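Local coordinates for cupin domain protein (Microcystis aeruginosa DIANCHI905, PDB 5ZBF) that binds iron(II) and 4-hydroxyphenylpyruvic acid and probably acts as a cupin-superfamily isomerase in biosynthesis of the Choi moiety of aeruginosins, at residues L60-V65 against E109-T114. Residues are numbered along the deposited sequence; the frame is centred on the assembly and turned at random.
Sequences LYIKDV and EDVVLT
Val-111 packs against Ile-62 and Lys-63 between the two sheets of a cupin beta-sandwich. Here the hairpin of strands 57-62 and 65-70 faces Val-111 and the first residue of strand 112-119, Val-112, which belongs to the other sheet. A type I' turn from Ile-62 to Val-65 closes the hairpin, and Lys-63 lies in it. Both methyls of Val-111 touch Ile-62, and CG1 also meets Lys-63. With Ile-62 CG1 anti to the backbone N (chi1 -163°), Ile-62 CG2 sits between that N and the carbonyl carbon, 3.8 Å from Val-111 CG2. These two side chains pass each other in opposite directions. Ile-62 CD1 comes to 4.0 Å from Val-111 CG1. The Lys-63 chain crosses Val-111 obliquely, and Lys-63 CE touches Val-111 CG1 at 3.6 Å. Deeper in, Leu-60 CD2 meets both Val-112 CG2 and the carbonyl O of Val-111, each at 3.8 Å. Leu-60 also touches Phe-86, which lines the ligand pocket, and His-76 of strand 74-78. The backbone of Val-111 bonds to Val-77 in that strand. At the exposed edge the Lys-63 chain runs extended beyond CG, and Lys-63 NZ donates to a water at 2.8 Å, which gives a weak bond to Glu-109 O.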
ATOM      1  N   LEU A  60       5.490  14.616   6.647  1.00 22.44           N
ATOM      2  CA  LEU A  60       5.531  14.915   5.220  1.00 22.31           C
ATOM      3  C   LEU A  60       5.799  16.414   4.978  1.00 22.43           C
ATOM      4  O   LEU A  60       5.103  17.281   5.508  1.00 24.52           O
ATOM      5  CB  LEU A  60       4.197  14.512   4.575  1.00 21.43           C
ATOM      6  CG  LEU A  60       3.941  14.949   3.127  1.00 23.57           C
ATOM      7  CD1 LEU A  60       4.831  14.186   2.171  1.00 24.91           C
ATOM      8  CD2 LEU A  60       2.479  14.739   2.766  1.00 27.84           C
ATOM      9  N   TYR A  61       6.808  16.691   4.157  1.00 23.37           N
ATOM     10  CA  TYR A  61       7.166  18.039   3.724  1.00 25.74           C
ATOM     11  C   TYR A  61       6.766  18.153   2.265  1.00 26.23           C
ATOM     12  O   TYR A  61       7.346  17.499   1.398  1.00 29.01           O
ATOM     13  CB  TYR A  61       8.667  18.255   3.883  1.00 27.18           C
ATOM     14  CG  TYR A  61       9.096  18.461   5.316  1.00 28.02           C
ATOM     15  CD1 TYR A  61       9.592  19.684   5.746  1.00 31.68           C
ATOM     16  CD2 TYR A  61       9.013  17.425   6.241  1.00 26.78           C
ATOM     17  CE1 TYR A  61       9.992  19.876   7.065  1.00 36.60           C
ATOM     18  CE2 TYR A  61       9.407  17.602   7.557  1.00 28.26           C
ATOM     19  CZ  TYR A  61       9.894  18.825   7.966  1.00 33.36           C
ATOM     20  OH  TYR A  61      10.285  18.998   9.276  1.00 40.77           O
ATOM     21  N   ILE A  62       5.749  18.966   2.006  1.00 25.68           N
ATOM     22  CA  ILE A  62       5.168  19.077   0.670  1.00 30.11           C
ATOM     23  C   ILE A  62       4.432  20.413   0.564  1.00 32.38           C
ATOM     24  O   ILE A  62       3.821  20.858   1.530  1.00 31.28           O
ATOM     25  CB  ILE A  62       4.228  17.876   0.385  1.00 29.43           C
ATOM     26  CG1 ILE A  62       3.945  17.735  -1.111  1.00 31.26           C
ATOM     27  CG2 ILE A  62       2.943  17.975   1.196  1.00 28.55           C
ATOM     28  CD1 ILE A  62       3.256  16.437  -1.481  1.00 33.25           C
ATOM     29  N   LYS A  63       4.526  21.068  -0.590  1.00 36.10           N
ATOM     30  CA  LYS A  63       3.868  22.365  -0.804  1.00 42.60           C
ATOM     31  C   LYS A  63       4.070  23.355   0.358  1.00 45.56           C
ATOM     32  O   LYS A  63       3.107  23.949   0.853  1.00 50.30           O
ATOM     33  CB  LYS A  63       2.365  22.161  -1.050  1.00 42.87           C
ATOM     34  CG  LYS A  63       2.056  21.139  -2.130  1.00 48.81           C
ATOM     35  CD  LYS A  63       0.610  21.211  -2.595  1.00 50.42           C
ATOM     36  CE  LYS A  63       0.335  20.158  -3.660  1.00 57.71           C
ATOM     37  NZ  LYS A  63      -1.105  20.078  -4.043  1.00 58.47           N
ATOM     38  N   ASP A  64       5.319  23.510   0.797  1.00 43.25           N
ATOM     39  CA  ASP A  64       5.689  24.473   1.853  1.00 45.20           C
ATOM     40  C   ASP A  64       4.943  24.300   3.186  1.00 44.46           C
ATOM     41  O   ASP A  64       4.908  25.219   4.003  1.00 50.10           O
ATOM     42  CB  ASP A  64       5.562  25.921   1.344  1.00 43.80           C
ATOM     43  CG  ASP A  64       6.577  26.255   0.267  1.00 48.54           C
ATOM     44  N   VAL A  65       4.369  23.120   3.421  1.00 41.20           N
ATOM     45  CA  VAL A  65       3.749  22.804   4.710  1.00 37.84           C
ATOM     46  C   VAL A  65       4.323  21.498   5.233  1.00 34.84           C
ATOM     47  O   VAL A  65       4.978  20.758   4.500  1.00 33.17           O
ATOM     48  CB  VAL A  65       2.209  22.715   4.624  1.00 38.61           C
ATOM     49  CG1 VAL A  65       1.634  24.044   4.151  1.00 42.37           C
ATOM     50  CG2 VAL A  65       1.760  21.589   3.700  1.00 39.76           C
ATOM     51  N   GLU A 109      -6.737  16.564  -4.985  1.00 30.08           N
ATOM     52  CA  GLU A 109      -7.158  17.758  -4.245  1.00 32.52           C
ATOM     53  C   GLU A 109      -6.497  17.840  -2.860  1.00 35.18           C
ATOM     54  O   GLU A 109      -6.430  18.911  -2.267  1.00 42.31           O
ATOM     55  CB  GLU A 109      -8.684  17.789  -4.115  1.00 39.79           C
ATOM     56  CG  GLU A 109      -9.228  18.986  -3.353  1.00 45.25           C
ATOM     57  N   ASP A 110      -5.996  16.718  -2.349  1.00 35.44           N
ATOM     58  CA  ASP A 110      -5.415  16.691  -1.013  1.00 30.31           C
ATOM     59  C   ASP A 110      -4.054  16.009  -1.034  1.00 29.26           C
ATOM     60  O   ASP A 110      -3.886  15.003  -1.734  1.00 33.59           O
ATOM     61  CB  ASP A 110      -6.356  15.945  -0.063  1.00 32.20           C
ATOM     62  CG  ASP A 110      -7.756  16.524  -0.055  1.00 41.41           C
ATOM     63  OD1 ASP A 110      -7.975  17.562   0.605  1.00 47.98           O
ATOM     64  OD2 ASP A 110      -8.641  15.940  -0.712  1.00 48.35           O
ATOM     65  N   VAL A 111      -3.091  16.555  -0.275  1.00 27.03           N
ATOM     66  CA  VAL A 111      -1.775  15.911  -0.075  1.00 24.02           C
ATOM     67  C   VAL A 111      -1.783  14.845   1.034  1.00 23.75           C
ATOM     68  O   VAL A 111      -0.876  14.001   1.104  1.00 24.69           O
ATOM     69  CB  VAL A 111      -0.633  16.929   0.208  1.00 22.93           C
ATOM     70  CG1 VAL A 111      -0.440  17.867  -0.982  1.00 27.75           C
ATOM     71  CG2 VAL A 111      -0.871  17.728   1.488  1.00 25.27           C
ATOM     72  N   VAL A 112      -2.792  14.887   1.906  1.00 22.21           N
ATOM     73  CA  VAL A 112      -2.978  13.822   2.897  1.00 21.06           C
ATOM     74  C   VAL A 112      -4.450  13.416   2.919  1.00 23.06           C
ATOM     75  O   VAL A 112      -5.325  14.266   2.994  1.00 24.48           O
ATOM     76  CB  VAL A 112      -2.517  14.226   4.315  1.00 23.30           C
ATOM     77  CG1 VAL A 112      -2.767  13.103   5.320  1.00 24.85           C
ATOM     78  CG2 VAL A 112      -1.039  14.568   4.309  1.00 23.48           C
ATOM     79  N   LEU A 113      -4.688  12.111   2.811  1.00 21.04           N
ATOM     80  CA  LEU A 113      -6.022  11.527   2.943  1.00 21.68           C
ATOM     81  C   LEU A 113      -6.045  10.654   4.183  1.00 23.51           C
ATOM     82  O   LEU A 113      -5.002  10.222   4.661  1.00 24.59           O
ATOM     83  CB  LEU A 113      -6.371  10.687   1.718  1.00 23.28           C
ATOM     84  CG  LEU A 113      -6.456  11.427   0.381  1.00 29.30           C
ATOM     85  CD1 LEU A 113      -6.589  10.410  -0.748  1.00 31.85           C
ATOM     86  CD2 LEU A 113      -7.598  12.425   0.394  1.00 33.50           C
ATOM     87  N   THR A 114      -7.236  10.403   4.715  1.00 23.30           N
ATOM     88  CA  THR A 114      -7.357   9.605   5.923  1.00 21.53           C
ATOM     89  C   THR A 114      -8.430   8.548   5.723  1.00 23.30           C
ATOM     90  O   THR A 114      -9.487   8.822   5.178  1.00 25.80           O
ATOM     91  CB  THR A 114      -7.643  10.476   7.161  1.00 25.78           C
ATOM     92  OG1 THR A 114      -6.561  11.401   7.349  1.00 24.32           O
ATOM     93  CG2 THR A 114      -7.777   9.615   8.414  1.00 26.28           C
TER
HETATM   94  O   HOH W   1      -3.411  19.343  -2.727  1.00 49.99           O